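Local coordinates for protein aminoglycoside N(6')acetyltransferase (Legionella pneumophila subsp. pneumophila, PDB 3F5B) that probably transfers an acetyl group from acetyl-CoA to an amine, consistent with an aminoglycoside N(6')-acetyltransferase of the GNAT family, at residues A[71-77]-A[102-106]; A[124-130]-A[169-173]; A[19-25]-A[53-58]; A[14-20]-A[65-71]. All coordinates share one frame; numbering follows the deposited sequence. Where two conformers were deposited one is given.

Contact 1: A[71-77]-A[102-106]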
# COMPACT_ATOMS: atom_id res chain seq x y z
N ASP A 71 6.62 -2.46 -13.88
CA ASP A 71 8.05 -2.38 -14.14
C ASP A 71 8.13 -2.45 -15.67
O ASP A 71 8.00 -3.53 -16.25
CB ASP A 71 8.75 -3.56 -13.48
CG ASP A 71 10.25 -3.58 -13.74
OD1 ASP A 71 10.85 -2.49 -13.93
OD2 ASP A 71 10.80 -4.69 -13.74
N ASN A 72 8.27 -1.29 -16.31
CA ASN A 72 8.07 -1.16 -17.77
C ASN A 72 6.71 -1.73 -18.16
O ASN A 72 5.68 -1.31 -17.63
CB ASN A 72 9.23 -1.82 -18.53
CG ASN A 72 10.53 -1.09 -18.34
OD1 ASN A 72 10.54 0.13 -18.11
ND2 ASN A 72 11.65 -1.83 -18.44
N GLU A 73 6.71 -2.74 -19.03
CA GLU A 73 5.47 -3.39 -19.43
C GLU A 73 4.92 -4.42 -18.43
O GLU A 73 3.85 -4.94 -18.64
CB GLU A 73 5.59 -4.04 -20.83
CG GLU A 73 7.03 -4.10 -21.44
CD GLU A 73 7.98 -5.11 -20.75
OE1 GLU A 73 8.77 -4.66 -19.89
OE2 GLU A 73 7.96 -6.33 -21.09
N ILE A 74 5.64 -4.69 -17.34
CA ILE A 74 5.28 -5.78 -16.46
C ILE A 74 4.52 -5.31 -15.19
O ILE A 74 5.11 -4.70 -14.31
CB ILE A 74 6.58 -6.59 -16.08
CG1 ILE A 74 7.25 -7.18 -17.34
CG2 ILE A 74 6.33 -7.64 -14.99
CD1 ILE A 74 6.40 -8.14 -18.15
N PRO A 75 3.21 -5.61 -15.09
CA PRO A 75 2.50 -5.34 -13.83
C PRO A 75 2.91 -6.34 -12.75
O PRO A 75 3.11 -7.52 -13.05
CB PRO A 75 1.02 -5.50 -14.23
CG PRO A 75 1.06 -6.62 -15.34
CD PRO A 75 2.38 -6.36 -16.08
N PHE A 76 3.07 -5.90 -11.51
CA PHE A 76 3.64 -6.79 -10.49
C PHE A 76 3.10 -6.56 -9.08
O PHE A 76 3.36 -7.39 -8.21
CB PHE A 76 5.19 -6.72 -10.50
CG PHE A 76 5.75 -5.44 -9.90
CD1 PHE A 76 6.04 -5.36 -8.55
CD2 PHE A 76 5.98 -4.32 -10.69
CE1 PHE A 76 6.54 -4.16 -7.96
CE2 PHE A 76 6.48 -3.12 -10.14
CZ PHE A 76 6.75 -3.04 -8.77
N ALA A 77 2.40 -5.44 -8.84
CA ALA A 77 1.86 -5.19 -7.50
C ALA A 77 0.51 -4.51 -7.55
O ALA A 77 0.16 -3.87 -8.55
CB ALA A 77 2.85 -4.30 -6.66
N CYS A 102 2.53 -9.07 -5.92
CA CYS A 102 1.83 -10.24 -6.40
C CYS A 102 2.62 -11.16 -7.32
O CYS A 102 2.18 -12.28 -7.57
CB CYS A 102 0.55 -9.79 -7.11
SG CYS A 102 -0.54 -8.92 -5.93
N ARG A 103 3.76 -10.68 -7.82
CA ARG A 103 4.68 -11.54 -8.59
C ARG A 103 5.82 -11.97 -7.67
O ARG A 103 6.46 -11.11 -7.05
CB ARG A 103 5.27 -10.79 -9.79
CG ARG A 103 4.36 -10.64 -11.00
CD ARG A 103 5.15 -10.02 -12.16
NE ARG A 103 6.27 -10.87 -12.61
CZ ARG A 103 6.33 -11.48 -13.79
NH1 ARG A 103 5.33 -11.35 -14.64
NH2 ARG A 103 7.38 -12.21 -14.12
N LEU A 104 6.07 -13.28 -7.58
CA LEU A 104 7.13 -13.77 -6.68
C LEU A 104 8.52 -13.23 -7.02
O LEU A 104 9.35 -13.08 -6.13
CB LEU A 104 7.17 -15.31 -6.61
CG LEU A 104 6.02 -15.98 -5.84
CD1 LEU A 104 6.10 -17.49 -6.00
CD2 LEU A 104 6.04 -15.59 -4.38
N ASP A 105 8.76 -12.92 -8.29
CA ASP A 105 10.07 -12.43 -8.71
C ASP A 105 10.23 -10.96 -8.35
O ASP A 105 11.28 -10.35 -8.60
CB ASP A 105 10.34 -12.73 -10.21
CG ASP A 105 9.16 -12.37 -11.14
OD1 ASP A 105 8.02 -12.17 -10.68
OD2 ASP A 105 9.38 -12.32 -12.37
N TYR A 106 9.22 -10.38 -7.69
CA TYR A 106 9.31 -8.97 -7.31
C TYR A 106 9.35 -8.71 -5.81
O TYR A 106 9.23 -7.57 -5.38
CB TYR A 106 8.19 -8.15 -7.98
CG TYR A 106 8.52 -7.83 -9.43
CD1 TYR A 106 8.33 -8.77 -10.43
CD2 TYR A 106 9.08 -6.59 -9.77
CE1 TYR A 106 8.66 -8.48 -11.77
CE2 TYR A 106 9.44 -6.30 -11.09
CZ TYR A 106 9.21 -7.23 -12.08
OH TYR A 106 9.53 -6.91 -13.37
O HOH W 1 2.55 -9.88 -14.35
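F76 and Y106 form an offset stack, ring centroids 4.4 Å apart and planes inclined by 19°. The closest approach is F76 CD1 to Y106 CD2 at 3.5 Å. A chi1 of 74° sets the F76 ring between its backbone N and carbonyl carbon, and ring and CB both face Y106, CB 3.8 Å from the Y106 ring centroid in a CH-pi contact. Polar chemistry ties down the far end of the tyrosine: Y106 OH donates to the anti lone pair of D71 OD2 at 2.6 Å, the carboxylate meeting the phenol at the ring edge. Backbone bonds join 76 to 102-103: F76 O accepts from C102 N at 3.0 Å and more weakly from R103 N. R103 reaches back over 75-76, its CD 3.3 Å from P75 O, and I74 crosses it at about a right angle, CG2 over one guanidinium face. NE and NH2 of R103 grip both carboxylate oxygens of D105 side-on, while a water links NH1 to P75 O, together fixing the guanidinium's rotation. The contact fastens the start of strand 74-84, with the type II' turn D71-I74 that leads into it, to the loop between strand 94-101 and helix 109-123, whose L111 touches both rings.

Contact 2: A[124-130]-A[169-173]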
# COMPACT_ATOMS: atom_id res chain seq x y z
N PHE A 124 1.79 10.82 -4.01
CA PHE A 124 1.38 11.47 -2.77
C PHE A 124 2.44 12.40 -2.25
O PHE A 124 2.57 12.58 -1.05
CB PHE A 124 1.01 10.40 -1.72
CG PHE A 124 -0.20 9.58 -2.12
CD1 PHE A 124 -1.48 10.09 -1.92
CD2 PHE A 124 -0.06 8.34 -2.74
CE1 PHE A 124 -2.62 9.36 -2.29
CE2 PHE A 124 -1.19 7.60 -3.14
CZ PHE A 124 -2.48 8.12 -2.92
N SER A 125 3.18 13.02 -3.16
CA SER A 125 4.27 13.91 -2.79
C SER A 125 3.81 15.13 -1.97
O SER A 125 4.60 15.72 -1.23
CB SER A 125 5.01 14.37 -4.05
OG SER A 125 4.19 15.28 -4.76
N ASP A 126 2.55 15.48 -2.14
CA ASP A 126 1.84 16.59 -1.49
C ASP A 126 1.21 16.18 -0.14
O ASP A 126 0.66 17.00 0.59
CB ASP A 126 0.69 16.95 -2.43
CG ASP A 126 0.08 15.69 -3.08
OD1 ASP A 126 -0.10 14.65 -2.38
OD2 ASP A 126 -0.19 15.72 -4.29
N THR A 127 1.25 14.89 0.17
CA THR A 127 0.67 14.37 1.39
C THR A 127 1.69 14.44 2.54
O THR A 127 2.90 14.38 2.30
CB THR A 127 0.18 12.93 1.11
OG1 THR A 127 -0.88 13.00 0.14
CG2 THR A 127 -0.32 12.23 2.36
N LYS A 128 1.23 14.60 3.77
CA LYS A 128 2.15 14.72 4.91
C LYS A 128 2.55 13.37 5.51
O LYS A 128 3.70 13.16 5.87
CB LYS A 128 1.54 15.60 6.01
CG LYS A 128 1.98 17.06 5.95
CD LYS A 128 1.61 17.72 4.62
CE LYS A 128 2.76 18.60 4.12
NZ LYS A 128 3.91 17.75 3.67
N ILE A 129 1.59 12.46 5.61
CA ILE A 129 1.72 11.27 6.45
C ILE A 129 1.13 10.09 5.70
O ILE A 129 0.05 10.23 5.12
CB ILE A 129 0.91 11.48 7.79
CG1 ILE A 129 1.41 12.73 8.53
CG2 ILE A 129 0.92 10.22 8.69
CD1 ILE A 129 2.84 12.60 9.04
N VAL A 130 1.86 8.97 5.67
CA VAL A 130 1.34 7.69 5.18
C VAL A 130 1.22 6.73 6.35
O VAL A 130 2.12 6.65 7.19
CB VAL A 130 2.24 7.02 4.06
CG1 VAL A 130 1.63 5.67 3.61
CG2 VAL A 130 2.41 7.96 2.88
N LYS A 169 3.68 4.58 10.75
CA LYS A 169 3.55 5.91 10.18
C LYS A 169 4.85 6.33 9.50
O LYS A 169 5.96 6.03 10.02
CB LYS A 169 3.15 6.90 11.29
CG LYS A 169 3.14 8.38 10.90
CD LYS A 169 2.98 9.32 12.11
CE LYS A 169 4.32 9.62 12.77
NZ LYS A 169 4.27 10.41 14.08
N LEU A 170 4.72 6.97 8.34
CA LEU A 170 5.86 7.53 7.61
C LEU A 170 5.66 9.01 7.33
O LEU A 170 4.59 9.41 6.87
CB LEU A 170 6.08 6.76 6.30
CG LEU A 170 7.17 7.23 5.33
CD1 LEU A 170 8.53 7.26 6.00
CD2 LEU A 170 7.20 6.32 4.12
N CYS A 171 6.69 9.80 7.60
CA CYS A 171 6.66 11.23 7.30
C CYS A 171 7.19 11.51 5.89
O CYS A 171 8.38 11.33 5.62
CB CYS A 171 7.44 12.02 8.34
SG CYS A 171 7.71 13.73 7.91
N ILE A 172 6.31 11.95 5.00
CA ILE A 172 6.68 12.18 3.60
C ILE A 172 7.83 13.20 3.47
O ILE A 172 8.73 13.01 2.65
CB ILE A 172 5.44 12.51 2.74
CG1 ILE A 172 4.46 11.31 2.82
CG2 ILE A 172 5.80 12.91 1.29
CD1 ILE A 172 3.26 11.36 1.86
N GLU A 173 7.83 14.23 4.31
CA GLU A 173 8.88 15.24 4.22
C GLU A 173 10.24 14.74 4.70
O GLU A 173 11.26 15.10 4.13
CB GLU A 173 8.45 16.55 4.89
CG GLU A 173 7.35 17.33 4.11
CD GLU A 173 7.73 17.75 2.66
OE1 GLU A 173 8.81 18.33 2.43
OE2 GLU A 173 6.91 17.52 1.74
O HOH W 2 4.66 16.18 1.55
O HOH W 3 5.70 15.02 5.99
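I129 and V130 run antiparallel to L170 and C171, with I129-C171 a non-hydrogen-bonded pair and V130-L170 a hydrogen-bonded one. The latter closes with V130 N to L170 O at 3.0 Å and L170 N to V130 O at 2.9 Å. I172 N donates to K128 O at 3.0 Å, where 169-173 turns from strand into helix 172-178 and C171 takes the N-cap position. I172 fills the angle between strand and turn. With CG1 anti to its carbonyl carbon (chi1 -59°) and the chain then extended, CD1 reaches 3.5 Å from T127 CB and 3.7 Å from V130 CG2, beneath the type I turn F124-T127. On the other face of the pair, with C171, CG2 of I129 lies against K169 CG at 3.6 Å. Farther out, K128 bends back to bring NZ 3.6 Å from E173 OE2, a long salt bridge; the stronger partner of OE2 is K176 NZ. One water accepts from K128 NZ and sits close to T127 O and E173 OE2; another donates to K128 O and accepts from E173 N. Chemistry thus divides the contact: inside, a methyl packs on T127, V130 and the turn's carbonyls; outside, water and opposite charges surround the helix start.

Contact 3: A[19-25]-A[53-58]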
# COMPACT_ATOMS: atom_id res chain seq x y z
N GLN A 19 -4.03 4.13 -11.59
CA GLN A 19 -5.28 3.64 -11.09
C GLN A 19 -5.71 2.48 -11.97
O GLN A 19 -5.48 2.48 -13.18
CB GLN A 19 -6.33 4.74 -11.02
CG GLN A 19 -5.99 5.71 -9.89
CD GLN A 19 -6.81 6.98 -9.87
OE1 GLN A 19 -7.82 7.10 -10.54
NE2 GLN A 19 -6.32 7.97 -9.08
N MSE A 20 -6.32 1.49 -11.36
CA MSE A 20 -6.83 0.31 -12.06
C MSE A 20 -7.89 0.67 -13.09
O MSE A 20 -8.69 1.58 -12.86
CB MSE A 20 -7.46 -0.62 -11.03
CG MSE A 20 -6.46 -1.26 -10.10
SE MSE A 20 -5.68 -2.78 -11.00
CE MSE A 20 -7.29 -3.89 -11.19
N ASN A 21 -7.91 -0.08 -14.19
CA ASN A 21 -9.04 -0.06 -15.11
C ASN A 21 -9.56 -1.48 -15.32
O ASN A 21 -8.91 -2.45 -14.89
CB ASN A 21 -8.71 0.66 -16.44
CG ASN A 21 -7.66 -0.05 -17.26
OD1 ASN A 21 -7.77 -1.24 -17.54
ND2 ASN A 21 -6.63 0.68 -17.67
N LYS A 22 -10.74 -1.61 -15.92
CA LYS A 22 -11.40 -2.91 -16.06
C LYS A 22 -10.55 -3.96 -16.73
O LYS A 22 -10.75 -5.14 -16.49
CB LYS A 22 -12.71 -2.79 -16.84
CG LYS A 22 -13.88 -2.26 -16.05
CD LYS A 22 -15.05 -1.96 -17.01
CE LYS A 22 -16.38 -1.95 -16.29
NZ LYS A 22 -16.63 -3.26 -15.60
N SER A 23 -9.63 -3.56 -17.59
CA SER A 23 -8.87 -4.54 -18.34
C SER A 23 -7.88 -5.30 -17.46
O SER A 23 -7.36 -6.33 -17.88
CB SER A 23 -8.16 -3.89 -19.52
OG SER A 23 -7.17 -3.02 -19.04
N GLN A 24 -7.64 -4.80 -16.25
CA GLN A 24 -6.69 -5.43 -15.33
C GLN A 24 -7.41 -6.14 -14.20
O GLN A 24 -6.77 -6.68 -13.31
CB GLN A 24 -5.75 -4.37 -14.76
CG GLN A 24 -4.78 -3.79 -15.78
CD GLN A 24 -4.62 -2.29 -15.67
OE1 GLN A 24 -5.48 -1.57 -15.13
NE2 GLN A 24 -3.48 -1.79 -16.18
N HIS A 25 -8.74 -6.13 -14.24
CA HIS A 25 -9.54 -6.70 -13.18
C HIS A 25 -9.22 -8.19 -12.90
O HIS A 25 -8.91 -8.58 -11.75
CB HIS A 25 -11.04 -6.56 -13.50
CG HIS A 25 -11.93 -6.67 -12.29
ND1 HIS A 25 -13.30 -6.46 -12.35
CD2 HIS A 25 -11.66 -6.96 -11.00
CE1 HIS A 25 -13.82 -6.62 -11.15
NE2 HIS A 25 -12.85 -6.92 -10.31
N LEU A 53 -12.98 -3.38 -4.99
CA LEU A 53 -12.33 -3.30 -6.29
C LEU A 53 -13.40 -3.23 -7.36
O LEU A 53 -13.29 -2.46 -8.33
CB LEU A 53 -11.37 -4.48 -6.52
CG LEU A 53 -10.61 -4.53 -7.84
CD1 LEU A 53 -9.65 -3.35 -7.98
CD2 LEU A 53 -9.84 -5.84 -7.96
N HIS A 54 -14.43 -4.04 -7.19
CA HIS A 54 -15.58 -4.03 -8.07
C HIS A 54 -16.31 -2.66 -8.10
O HIS A 54 -16.65 -2.15 -9.19
CB HIS A 54 -16.56 -5.12 -7.65
CG HIS A 54 -17.63 -5.38 -8.66
ND1 HIS A 54 -18.76 -4.59 -8.76
CD2 HIS A 54 -17.74 -6.33 -9.61
CE1 HIS A 54 -19.52 -5.05 -9.74
NE2 HIS A 54 -18.92 -6.11 -10.26
N GLU A 55 -16.53 -2.05 -6.93
CA GLU A 55 -17.18 -0.72 -6.84
C GLU A 55 -16.35 0.34 -7.58
O GLU A 55 -16.86 1.13 -8.39
CB GLU A 55 -17.38 -0.29 -5.39
CG GLU A 55 -18.40 -1.12 -4.61
CD GLU A 55 -19.81 -0.96 -5.16
OE1 GLU A 55 -20.29 0.19 -5.31
OE2 GLU A 55 -20.43 -2.00 -5.45
N PHE A 56 -15.05 0.31 -7.31
CA PHE A 56 -14.09 1.18 -7.97
C PHE A 56 -14.12 1.07 -9.49
O PHE A 56 -14.10 2.09 -10.18
CB PHE A 56 -12.68 0.89 -7.47
CG PHE A 56 -11.65 1.85 -8.00
CD1 PHE A 56 -11.52 3.14 -7.42
CD2 PHE A 56 -10.85 1.51 -9.07
CE1 PHE A 56 -10.59 4.06 -7.91
CE2 PHE A 56 -9.91 2.42 -9.58
CZ PHE A 56 -9.78 3.70 -9.00
N LEU A 57 -14.16 -0.16 -9.99
CA LEU A 57 -14.08 -0.43 -11.42
C LEU A 57 -15.42 -0.20 -12.13
O LEU A 57 -15.45 0.11 -13.34
CB LEU A 57 -13.55 -1.84 -11.69
CG LEU A 57 -12.03 -1.99 -11.42
CD1 LEU A 57 -11.56 -3.42 -11.66
CD2 LEU A 57 -11.21 -1.01 -12.27
N ASN A 58 -16.52 -0.29 -11.39
CA ASN A 58 -17.83 -0.24 -12.02
C ASN A 58 -18.63 1.03 -11.73
O ASN A 58 -19.86 0.99 -11.74
CB ASN A 58 -18.60 -1.52 -11.68
CG ASN A 58 -17.96 -2.75 -12.30
OD1 ASN A 58 -18.19 -3.04 -13.47
ND2 ASN A 58 -17.13 -3.47 -11.52
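An Asx turn begins the 3-10 segment that leads from strand 15-19 into helix 25-31, and this connection packs across the last turn of helix 43-57. N21 OD1 accepts from S23 N on a lone pair, and Q24 OE1 takes the N-H of N21, so the turn is braced by its own side chains. Opposite it, L57 is the residue that fits into the connection. Its CG is anti to the carbonyl carbon (chi1 -73°), and the two methyl branches part. CD1 sits over one face of the H25 imidazole, 3.5 Å from the ring centroid and 18° off the normal, a CH-pi contact in which CD1 comes 3.3 Å from H25 CG. CD2 points to the backbone instead, 3.5 Å from N21 C, and also meets CB of selenomethionine M20. L53, one turn earlier, slides past H25 in the reverse direction, with CD2 3.7 Å from H25 CD2, while its CD1 meets M20 CE. F56 offers its ring edge to M20 O and to Q19 CB. At the helix end the contact becomes polar: K22 NZ donates to N58 OD1 at 2.6 Å, arriving from above the amide plane. The other end of that amide is held as well, N58 ND2 donating to H54 O at 2.7 Å and lying over the centre of the H54 ring, which fixes the amide's rotation. Beneath this surface layer, V28 of helix 25-31 touches both M20 and L53, H66 of strand 65-71 meets L53 and F56, and Q24 NE2 binds Y70 OH on the same strand.

Contact 4: A[14-20]-A[65-71]. With PO4 (phosphate ion), chain B; ACT (acetate ion), chain C.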
# COMPACT_ATOMS: atom_id res chain seq x y z
N ARG A 14 12.19 3.80 -11.31
CA ARG A 14 12.09 2.58 -12.10
C ARG A 14 10.62 2.21 -12.44
O ARG A 14 10.34 1.72 -13.53
CB ARG A 14 12.74 1.42 -11.34
CG ARG A 14 12.78 0.10 -12.14
CD ARG A 14 13.13 -1.08 -11.21
NE ARG A 14 12.98 -2.36 -11.89
CZ ARG A 14 13.67 -3.46 -11.56
NH1 ARG A 14 14.57 -3.41 -10.58
NH2 ARG A 14 13.49 -4.59 -12.25
N PHE A 15 9.72 2.42 -11.50
CA PHE A 15 8.36 1.93 -11.60
C PHE A 15 7.32 3.00 -11.99
O PHE A 15 7.55 4.20 -11.80
CB PHE A 15 7.92 1.32 -10.26
CG PHE A 15 8.86 0.27 -9.74
CD1 PHE A 15 9.16 -0.85 -10.51
CD2 PHE A 15 9.43 0.40 -8.48
CE1 PHE A 15 10.01 -1.84 -10.00
CE2 PHE A 15 10.31 -0.56 -7.98
CZ PHE A 15 10.59 -1.67 -8.74
N CYS A 16 6.20 2.51 -12.51
CA CYS A 16 5.09 3.32 -12.98
C CYS A 16 3.86 2.88 -12.21
O CYS A 16 3.71 1.68 -11.94
CB CYS A 16 4.88 3.05 -14.47
SG CYS A 16 3.54 4.02 -15.19
N PHE A 17 3.00 3.82 -11.85
CA PHE A 17 1.80 3.49 -11.07
C PHE A 17 0.57 4.12 -11.73
O PHE A 17 0.63 5.28 -12.19
CB PHE A 17 1.93 3.99 -9.60
CG PHE A 17 3.19 3.53 -8.91
CD1 PHE A 17 3.21 2.32 -8.23
CD2 PHE A 17 4.36 4.31 -8.96
CE1 PHE A 17 4.42 1.88 -7.57
CE2 PHE A 17 5.57 3.88 -8.34
CZ PHE A 17 5.61 2.65 -7.66
N LYS A 18 -0.52 3.38 -11.79
CA LYS A 18 -1.77 3.90 -12.34
C LYS A 18 -2.95 3.36 -11.59
O LYS A 18 -2.91 2.27 -11.07
CB LYS A 18 -1.96 3.62 -13.85
CG LYS A 18 -1.02 2.67 -14.56
CD LYS A 18 0.24 3.40 -15.11
CE LYS A 18 0.16 3.89 -16.63
NZ LYS A 18 -0.08 5.41 -16.84
N GLN A 19 -4.03 4.13 -11.59
CA GLN A 19 -5.28 3.64 -11.09
C GLN A 19 -5.71 2.48 -11.97
O GLN A 19 -5.48 2.48 -13.18
CB GLN A 19 -6.33 4.74 -11.02
CG GLN A 19 -5.99 5.71 -9.89
CD GLN A 19 -6.81 6.98 -9.87
OE1 GLN A 19 -7.82 7.10 -10.54
NE2 GLN A 19 -6.32 7.97 -9.08
N MSE A 20 -6.32 1.49 -11.36
CA MSE A 20 -6.83 0.31 -12.06
C MSE A 20 -7.89 0.67 -13.09
O MSE A 20 -8.69 1.58 -12.86
CB MSE A 20 -7.46 -0.62 -11.03
CG MSE A 20 -6.46 -1.26 -10.10
SE MSE A 20 -5.68 -2.78 -11.00
CE MSE A 20 -7.29 -3.89 -11.19
N THR A 65 -9.01 3.98 -3.29
CA THR A 65 -8.47 4.02 -4.66
C THR A 65 -7.62 2.77 -4.87
O THR A 65 -6.95 2.29 -3.93
CB THR A 65 -7.58 5.27 -4.85
OG1 THR A 65 -8.38 6.43 -4.58
CG2 THR A 65 -7.10 5.40 -6.26
N HIS A 66 -7.74 2.19 -6.05
CA HIS A 66 -7.09 0.91 -6.35
C HIS A 66 -6.07 1.15 -7.46
O HIS A 66 -6.41 1.76 -8.48
CB HIS A 66 -8.14 -0.12 -6.75
CG HIS A 66 -9.07 -0.47 -5.62
ND1 HIS A 66 -8.96 -1.65 -4.90
CD2 HIS A 66 -10.06 0.24 -5.03
CE1 HIS A 66 -9.88 -1.66 -3.95
NE2 HIS A 66 -10.56 -0.53 -4.00
N TRP A 67 -4.85 0.69 -7.23
CA TRP A 67 -3.70 0.97 -8.08
C TRP A 67 -2.99 -0.31 -8.50
O TRP A 67 -3.10 -1.38 -7.84
CB TRP A 67 -2.64 1.82 -7.34
CG TRP A 67 -3.10 3.08 -6.71
CD1 TRP A 67 -3.70 3.22 -5.48
CD2 TRP A 67 -2.98 4.38 -7.26
NE1 TRP A 67 -3.94 4.57 -5.22
CE2 TRP A 67 -3.51 5.29 -6.30
CE3 TRP A 67 -2.47 4.89 -8.47
CZ2 TRP A 67 -3.56 6.68 -6.53
CZ3 TRP A 67 -2.49 6.27 -8.67
CH2 TRP A 67 -3.03 7.15 -7.71
N ILE A 68 -2.23 -0.17 -9.59
CA ILE A 68 -1.36 -1.24 -10.10
C ILE A 68 0.03 -0.62 -10.35
O ILE A 68 0.14 0.50 -10.84
CB ILE A 68 -2.00 -1.94 -11.37
CG1 ILE A 68 -1.16 -3.14 -11.88
CG2 ILE A 68 -2.32 -0.97 -12.52
CD1 ILE A 68 -2.04 -4.09 -12.76
N ALA A 69 1.08 -1.36 -9.98
CA ALA A 69 2.48 -0.92 -10.21
C ALA A 69 3.04 -1.69 -11.37
O ALA A 69 2.83 -2.92 -11.46
CB ALA A 69 3.31 -1.20 -8.96
N TYR A 70 3.79 -1.00 -12.24
CA TYR A 70 4.40 -1.58 -13.42
C TYR A 70 5.92 -1.44 -13.37
O TYR A 70 6.43 -0.44 -12.88
CB TYR A 70 3.92 -0.85 -14.69
CG TYR A 70 2.58 -1.34 -15.16
CD1 TYR A 70 1.40 -0.91 -14.55
CD2 TYR A 70 2.50 -2.26 -16.19
CE1 TYR A 70 0.15 -1.39 -14.98
CE2 TYR A 70 1.27 -2.74 -16.63
CZ TYR A 70 0.10 -2.30 -16.02
OH TYR A 70 -1.09 -2.79 -16.48
N ASP A 71 6.62 -2.46 -13.88
CA ASP A 71 8.05 -2.38 -14.14
C ASP A 71 8.13 -2.45 -15.67
O ASP A 71 8.00 -3.53 -16.25
CB ASP A 71 8.75 -3.56 -13.48
CG ASP A 71 10.25 -3.58 -13.74
OD1 ASP A 71 10.85 -2.49 -13.93
OD2 ASP A 71 10.80 -4.69 -13.74
P PO4 B . 16.96 -6.37 -11.14
O1 PO4 B . 16.51 -7.54 -12.01
O2 PO4 B . 17.21 -5.19 -12.06
O3 PO4 B . 15.83 -6.04 -10.18
O4 PO4 B . 18.21 -6.63 -10.33
C ACT C . 13.38 -8.32 -11.60
O ACT C . 13.77 -7.52 -12.49
OXT ACT C . 13.03 -9.46 -12.04
CH3 ACT C . 13.39 -7.99 -10.12
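Strands 15-19 and 65-71 pair antiparallel, their axes at 156° and 4.6 Å apart, with C16-Y70 and K18-I68 the hydrogen-bonded pairs and M20 N adding a bond to H66 O. Between them F17 and A69 face each other across a non-hydrogen-bonded pair, F17 CE1 lying 3.6 Å from A69 CB. Near one end, Q19 lies beside W67: CG is anti to the carbonyl carbon (chi1 -72°) and rests over the six-membered ring, a CH-pi contact of 3.8 Å to its centroid. On the other side, selenomethionine M20 crosses I68 at about a right angle, SE 3.8 Å from CB. The opposite end is ionic. R14, extended from CG to NE, grips D71 side-on, NE to OD1 at 3.0 Å and NH2 to OD2 at 3.1 Å, both oxygens met from above the carboxylate plane; OD2 also accepts from Y106 OH. The guanidinium edge also takes two probable crystallisation ions, NH1 donating to phosphate O3 at 2.9 Å and NH2 to acetate O. Strand 15-19 is one of the two outermost strands; 65-71 continues the sheet into 74-84, M115 of helix 109-123 covers F15 and F17, and helix 25-31 lies against M20 and I68.

In the fold
Contacts 1, 2 and 4 reach one mixed sheet, and contact 4 forms one edge. Contacts 1 and 4 lie 10 Å apart between centres and share D71; A69 bonds to F76 and A77 through its backbone, so contact 1 is built on the strand next to 65-71 in the sheet. Contact 3, centred 12 Å from contact 4, shares Q19 and M20 with it and lays the end of helix 43-57 against the same edge. Contact 2, 24 Å from contact 1 between centres, touches contact 4 where F124 meets W67. Bound cyclohexane, in a pocket lined by D98, L99, F100, I132, P134 and Y145, is about 9 Å from the C102 side chain and about 10 Å from that of V130.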